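Long-range contact in BugD (Bordetella pertussis Tohama I, PDB 2F5X), which serves as a periplasmic solute receptor that binds aspartic acid and probably delivers it to a tripartite tricarboxylate-type transporter: residues Ser85-Tyr99 with Val297-Lys311. Sequence-based numbering, arbitrary orientation.
Sequences STAPSLYKNPGYEPY and VPQWAELFKKAGVEK
L90 and F304 form the apolar centre of this contact. The methyl CD2 of L90 sits over the middle of the F304 ring, 3.7 Å from its centroid, a CH-pi contact. L303 CD2 lies on the opposite face, offset toward the rim. The same L90 methyl touches CG1 of V309. T86 CG2 makes a CH-pi contact over the five-membered ring of W300, 4.0 Å from the centroid. A chi1 of 60° puts this methyl there, anti to the carbonyl carbon, while OG1 is hydrogen-bonded to G83 O. S85 OG lies near the indole plane, 3.2 Å from W300 CD1, and is hydrogen-bonded to A82 O. V297 packs between S85 and Y99, with its CB 3.2 Å from Y99 OH.

No direct hydrogen bond crosses between the segments; waters make the polar links. One water donates to S85 O and V297 O and accepts from S89 OG (2.6 Å). Two others join S89 O to V309 O and L90 O to E310 O. The extended chain of K311 runs along the 88-92 backbone, and its NZ donates to a water bound to K92 O.

This is structural packing outside the aspartic acid pocket of this binding protein, though the T86 side chain lies about 8 Å from the ligand. A Schellman motif at G308 follows the helix. The contact packs the last turns of helix 286-306 and the C-terminal tail against the end of helix 83-86 and the loop after it. L153 of helix 150-162 touches W300 and F304, and Y91 touches T61 of helix 61-68.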
loop_
_atom_site.group_PDB
_atom_site.type_symbol
_atom_site.label_atom_id
_atom_site.label_comp_id
_atom_site.label_asym_id
_atom_site.label_seq_id
_atom_site.Cartn_x
_atom_site.Cartn_y
_atom_site.Cartn_z
ATOM N N SER A 85 -0.262 2.801 9.450
ATOM C CA SER A 85 0.736 2.982 10.501
ATOM C C SER A 85 1.635 4.210 10.329
ATOM O O SER A 85 2.268 4.643 11.302
ATOM C CB SER A 85 1.581 1.704 10.690
ATOM O OG SER A 85 2.505 1.507 9.632
ATOM N N THR A 86 1.711 4.773 9.119
ATOM C CA THR A 86 2.513 5.989 8.933
ATOM C C THR A 86 1.722 7.253 9.247
ATOM O O THR A 86 2.269 8.201 9.804
ATOM C CB THR A 86 3.098 6.108 7.498
ATOM O OG1 THR A 86 2.024 6.147 6.540
ATOM C CG2 THR A 86 3.939 4.877 7.135
ATOM N N ALA A 87 0.441 7.265 8.874
ATOM C CA ALA A 87 -0.388 8.467 9.022
ATOM C C ALA A 87 -0.389 9.085 10.430
ATOM O O ALA A 87 -0.362 10.310 10.546
ATOM C CB ALA A 87 -1.828 8.217 8.519
ATOM N N PRO A 88 -0.417 8.277 11.496
ATOM C CA PRO A 88 -0.372 8.840 12.853
ATOM C C PRO A 88 0.888 9.651 13.165
ATOM O O PRO A 88 0.853 10.444 14.111
ATOM C CB PRO A 88 -0.462 7.599 13.750
ATOM C CG PRO A 88 -1.186 6.591 12.894
ATOM C CD PRO A 88 -0.579 6.807 11.527
ATOM N N SER A 89 1.962 9.476 12.393
ATOM C CA SER A 89 3.177 10.278 12.564
ATOM C C SER A 89 3.246 11.439 11.579
ATOM O O SER A 89 4.198 12.219 11.599
ATOM C CB SER A 89 4.429 9.408 12.408
ATOM O OG SER A 89 4.441 8.397 13.396
ATOM N N LEU A 90 2.238 11.552 10.715
ATOM C CA LEU A 90 2.280 12.518 9.614
ATOM C C LEU A 90 1.201 13.576 9.733
ATOM O O LEU A 90 1.297 14.645 9.130
ATOM C CB LEU A 90 2.133 11.784 8.277
ATOM C CG LEU A 90 3.309 10.865 7.921
ATOM C CD1 LEU A 90 2.935 9.920 6.762
ATOM C CD2 LEU A 90 4.563 11.692 7.598
ATOM N N TYR A 91 0.162 13.256 10.492
ATOM C CA TYR A 91 -0.950 14.170 10.727
ATOM C C TYR A 91 -1.138 14.373 12.214
ATOM O O TYR A 91 -1.116 13.413 12.987
ATOM C CB TYR A 91 -2.253 13.595 10.165
ATOM C CG TYR A 91 -2.291 13.473 8.667
ATOM C CD1 TYR A 91 -2.677 14.553 7.876
ATOM C CD2 TYR A 91 -1.944 12.279 8.036
ATOM C CE1 TYR A 91 -2.724 14.451 6.496
ATOM C CE2 TYR A 91 -1.983 12.162 6.650
ATOM C CZ TYR A 91 -2.371 13.258 5.890
ATOM O OH TYR A 91 -2.429 13.171 4.531
ATOM N N LYS A 92 -1.345 15.625 12.607
ATOM C CA LYS A 92 -1.697 15.948 13.981
ATOM C C LYS A 92 -2.969 15.214 14.385
ATOM O O LYS A 92 -3.064 14.704 15.501
ATOM C CB LYS A 92 -1.859 17.459 14.156
ATOM C CG LYS A 92 -0.554 18.209 13.957
ATOM C CD LYS A 92 -0.610 19.608 14.523
ATOM C CE LYS A 92 0.765 20.249 14.510
ATOM N NZ LYS A 92 0.658 21.736 14.496
ATOM N N ASN A 93 -3.933 15.162 13.470
ATOM C CA ASN A 93 -5.103 14.308 13.634
ATOM C C ASN A 93 -5.479 13.587 12.352
ATOM O O ASN A 93 -6.168 14.144 11.489
ATOM C CB ASN A 93 -6.307 15.070 14.171
ATOM C CG ASN A 93 -7.435 14.138 14.637
ATOM O OD1 ASN A 93 -7.360 12.892 14.521
ATOM N ND2 ASN A 93 -8.489 14.740 15.179
ATOM N N PRO A 94 -5.043 12.335 12.242
ATOM C CA PRO A 94 -5.325 11.527 11.053
ATOM C C PRO A 94 -6.788 11.094 10.941
ATOM O O PRO A 94 -7.170 10.572 9.894
ATOM C CB PRO A 94 -4.416 10.316 11.238
ATOM C CG PRO A 94 -4.265 10.185 12.700
ATOM C CD PRO A 94 -4.250 11.593 13.242
ATOM N N GLY A 95 -7.576 11.288 11.999
ATOM C CA GLY A 95 -8.990 10.950 11.973
ATOM C C GLY A 95 -9.328 9.675 12.727
ATOM O O GLY A 95 -10.500 9.343 12.911
ATOM N N TYR A 96 -8.300 8.951 13.155
ATOM C CA TYR A 96 -8.485 7.683 13.855
ATOM C C TYR A 96 -7.327 7.458 14.809
ATOM O O TYR A 96 -6.301 8.142 14.734
ATOM C CB TYR A 96 -8.601 6.509 12.866
ATOM C CG TYR A 96 -7.349 6.294 12.042
ATOM C CD1 TYR A 96 -6.442 5.285 12.369
ATOM C CD2 TYR A 96 -7.055 7.118 10.959
ATOM C CE1 TYR A 96 -5.273 5.104 11.637
ATOM C CE2 TYR A 96 -5.893 6.943 10.215
ATOM C CZ TYR A 96 -5.007 5.933 10.564
ATOM O OH TYR A 96 -3.858 5.744 9.832
ATOM N N GLU A 97 -7.521 6.500 15.705
ATOM C CA GLU A 97 -6.538 6.099 16.691
ATOM C C GLU A 97 -6.086 4.698 16.252
ATOM O O GLU A 97 -6.898 3.773 16.220
ATOM C CB GLU A 97 -7.203 6.082 18.079
ATOM C CG GLU A 97 -6.309 6.519 19.232
ATOM C CD GLU A 97 -5.480 5.386 19.805
ATOM O OE1 GLU A 97 -5.127 5.465 21.001
ATOM O OE2 GLU A 97 -5.173 4.421 19.073
ATOM N N PRO A 98 -4.817 4.529 15.868
ATOM C CA PRO A 98 -4.403 3.275 15.204
ATOM C C PRO A 98 -4.544 2.029 16.086
ATOM O O PRO A 98 -4.751 0.921 15.569
ATOM C CB PRO A 98 -2.934 3.542 14.839
ATOM C CG PRO A 98 -2.491 4.563 15.840
ATOM C CD PRO A 98 -3.685 5.470 16.018
ATOM N N TYR A 99 -4.451 2.205 17.403
ATOM C CA TYR A 99 -4.523 1.061 18.314
ATOM C C TYR A 99 -5.921 0.768 18.833
ATOM O O TYR A 99 -6.168 -0.333 19.339
ATOM C CB TYR A 99 -3.587 1.270 19.506
ATOM C CG TYR A 99 -2.191 1.720 19.130
ATOM C CD1 TYR A 99 -1.360 0.928 18.323
ATOM C CD2 TYR A 99 -1.698 2.946 19.581
ATOM C CE1 TYR A 99 -0.066 1.356 17.988
ATOM C CE2 TYR A 99 -0.417 3.376 19.260
ATOM C CZ TYR A 99 0.394 2.577 18.469
ATOM O OH TYR A 99 1.664 3.009 18.161
ATOM N N VAL A 297 4.001 1.519 13.912
ATOM C CA VAL A 297 3.804 2.944 14.182
ATOM C C VAL A 297 5.092 3.596 14.730
ATOM O O VAL A 297 5.565 4.572 14.147
ATOM C CB VAL A 297 2.540 3.241 15.050
ATOM C CG1 VAL A 297 2.447 4.732 15.368
ATOM C CG2 VAL A 297 1.265 2.791 14.317
ATOM N N PRO A 298 5.691 3.061 15.797
ATOM C CA PRO A 298 6.945 3.647 16.297
ATOM C C PRO A 298 8.097 3.537 15.293
ATOM O O PRO A 298 8.947 4.441 15.249
ATOM C CB PRO A 298 7.249 2.840 17.568
ATOM C CG PRO A 298 5.978 2.140 17.910
ATOM C CD PRO A 298 5.249 1.926 16.629
ATOM N N GLN A 299 8.126 2.477 14.483
ATOM C CA GLN A 299 9.206 2.350 13.502
ATOM C C GLN A 299 9.179 3.503 12.498
ATOM O O GLN A 299 10.188 4.188 12.289
ATOM C CB GLN A 299 9.149 1.016 12.770
ATOM C CG GLN A 299 10.248 0.852 11.727
ATOM C CD GLN A 299 10.070 -0.392 10.892
ATOM O OE1 GLN A 299 10.113 -1.500 11.414
ATOM N NE2 GLN A 299 9.879 -0.216 9.592
ATOM N N TRP A 300 8.025 3.730 11.880
ATOM C CA TRP A 300 7.923 4.832 10.927
ATOM C C TRP A 300 8.028 6.202 11.594
ATOM O O TRP A 300 8.535 7.145 10.990
ATOM C CB TRP A 300 6.663 4.706 10.070
ATOM C CG TRP A 300 6.592 3.388 9.348
ATOM C CD1 TRP A 300 5.580 2.452 9.429
ATOM C CD2 TRP A 300 7.563 2.842 8.440
ATOM N NE1 TRP A 300 5.874 1.374 8.629
ATOM C CE2 TRP A 300 7.077 1.586 8.008
ATOM C CE3 TRP A 300 8.805 3.287 7.947
ATOM C CZ2 TRP A 300 7.781 0.771 7.108
ATOM C CZ3 TRP A 300 9.505 2.472 7.047
ATOM C CH2 TRP A 300 8.985 1.229 6.642
ATOM N N ALA A 301 7.594 6.302 12.853
ATOM C CA ALA A 301 7.722 7.551 13.598
ATOM C C ALA A 301 9.182 7.983 13.661
ATOM O O ALA A 301 9.504 9.166 13.446
ATOM C CB ALA A 301 7.140 7.404 15.000
ATOM N N GLU A 302 10.061 7.019 13.948
ATOM C CA GLU A 302 11.493 7.289 14.048
ATOM C C GLU A 302 12.087 7.660 12.693
ATOM O O GLU A 302 12.894 8.575 12.613
ATOM C CB GLU A 302 12.242 6.112 14.691
ATOM C CG GLU A 302 13.742 6.348 14.903
ATOM C CD GLU A 302 14.071 7.446 15.911
ATOM O OE1 GLU A 302 13.216 7.803 16.756
ATOM O OE2 GLU A 302 15.212 7.959 15.863
ATOM N N LEU A 303 11.670 6.962 11.637
ATOM C CA LEU A 303 12.101 7.281 10.274
ATOM C C LEU A 303 11.773 8.728 9.901
ATOM O O LEU A 303 12.640 9.456 9.412
ATOM C CB LEU A 303 11.488 6.310 9.258
ATOM C CG LEU A 303 11.976 6.452 7.803
ATOM C CD1 LEU A 303 12.137 5.089 7.146
ATOM C CD2 LEU A 303 11.047 7.335 6.967
ATOM N N PHE A 304 10.529 9.144 10.138
ATOM C CA PHE A 304 10.118 10.506 9.805
ATOM C C PHE A 304 10.810 11.549 10.674
ATOM O O PHE A 304 11.195 12.611 10.180
ATOM C CB PHE A 304 8.599 10.660 9.850
ATOM C CG PHE A 304 7.882 9.878 8.783
ATOM C CD1 PHE A 304 8.171 10.077 7.432
ATOM C CD2 PHE A 304 6.917 8.944 9.127
ATOM C CE1 PHE A 304 7.510 9.353 6.449
ATOM C CE2 PHE A 304 6.255 8.220 8.156
ATOM C CZ PHE A 304 6.544 8.423 6.819
ATOM N N LYS A 305 10.975 11.242 11.961
ATOM C CA LYS A 305 11.712 12.129 12.867
ATOM C C LYS A 305 13.127 12.400 12.347
ATOM O O LYS A 305 13.576 13.552 12.311
ATOM C CB LYS A 305 11.763 11.534 14.281
ATOM C CG LYS A 305 12.572 12.370 15.290
ATOM C CD LYS A 305 12.153 12.063 16.723
ATOM C CE LYS A 305 13.078 12.722 17.735
ATOM N NZ LYS A 305 13.712 11.712 18.638
ATOM N N LYS A 306 13.814 11.339 11.928
ATOM C CA LYS A 306 15.183 11.445 11.408
ATOM C C LYS A 306 15.267 12.207 10.089
ATOM O O LYS A 306 16.303 12.818 9.771
ATOM C CB LYS A 306 15.796 10.057 11.239
ATOM C CG LYS A 306 16.455 9.527 12.493
ATOM C CD LYS A 306 17.614 8.607 12.131
ATOM C CE LYS A 306 17.431 7.227 12.734
ATOM N NZ LYS A 306 17.457 7.242 14.233
ATOM N N ALA A 307 14.176 12.170 9.329
ATOM C CA ALA A 307 14.076 12.861 8.050
ATOM C C ALA A 307 13.573 14.299 8.210
ATOM O O ALA A 307 13.449 15.032 7.221
ATOM C CB ALA A 307 13.176 12.072 7.107
ATOM N N GLY A 308 13.287 14.697 9.452
ATOM C CA GLY A 308 12.743 16.016 9.750
ATOM C C GLY A 308 11.314 16.221 9.276
ATOM O O GLY A 308 10.837 17.354 9.156
ATOM N N VAL A 309 10.617 15.117 9.022
ATOM C CA VAL A 309 9.242 15.183 8.545
ATOM C C VAL A 309 8.319 15.201 9.758
ATOM O O VAL A 309 8.265 14.233 10.523
ATOM C CB VAL A 309 8.914 14.000 7.620
ATOM C CG1 VAL A 309 7.418 13.973 7.268
ATOM C CG2 VAL A 309 9.774 14.071 6.352
ATOM N N GLU A 310 7.621 16.316 9.940
ATOM C CA GLU A 310 6.805 16.522 11.125
ATOM C C GLU A 310 5.322 16.355 10.818
ATOM O O GLU A 310 4.916 16.333 9.652
ATOM C CB GLU A 310 7.068 17.907 11.721
ATOM C CG GLU A 310 8.542 18.288 11.801
ATOM C CD GLU A 310 9.337 17.406 12.740
ATOM O OE1 GLU A 310 8.788 16.982 13.784
ATOM O OE2 GLU A 310 10.522 17.137 12.434
ATOM N N LYS A 311 4.522 16.231 11.875
ATOM C CA LYS A 311 3.067 16.158 11.748
ATOM C C LYS A 311 2.498 17.478 11.246
ATOM O O LYS A 311 2.975 18.556 11.632
ATOM C CB LYS A 311 2.427 15.827 13.091
ATOM C CG LYS A 311 2.768 14.472 13.656
ATOM C CD LYS A 311 2.029 14.294 14.964
ATOM C CE LYS A 311 2.357 12.989 15.641
ATOM N NZ LYS A 311 1.625 12.911 16.937
HETATM O O HOH W 1 4.289 6.037 12.248
HETATM O O HOH W 2 -1.082 11.981 15.375
HETATM O O HOH W 3 6.776 12.926 12.448
HETATM O O HOH W 4 3.512 15.308 7.500
HETATM O O HOH W 5 -0.873 14.565 17.357
#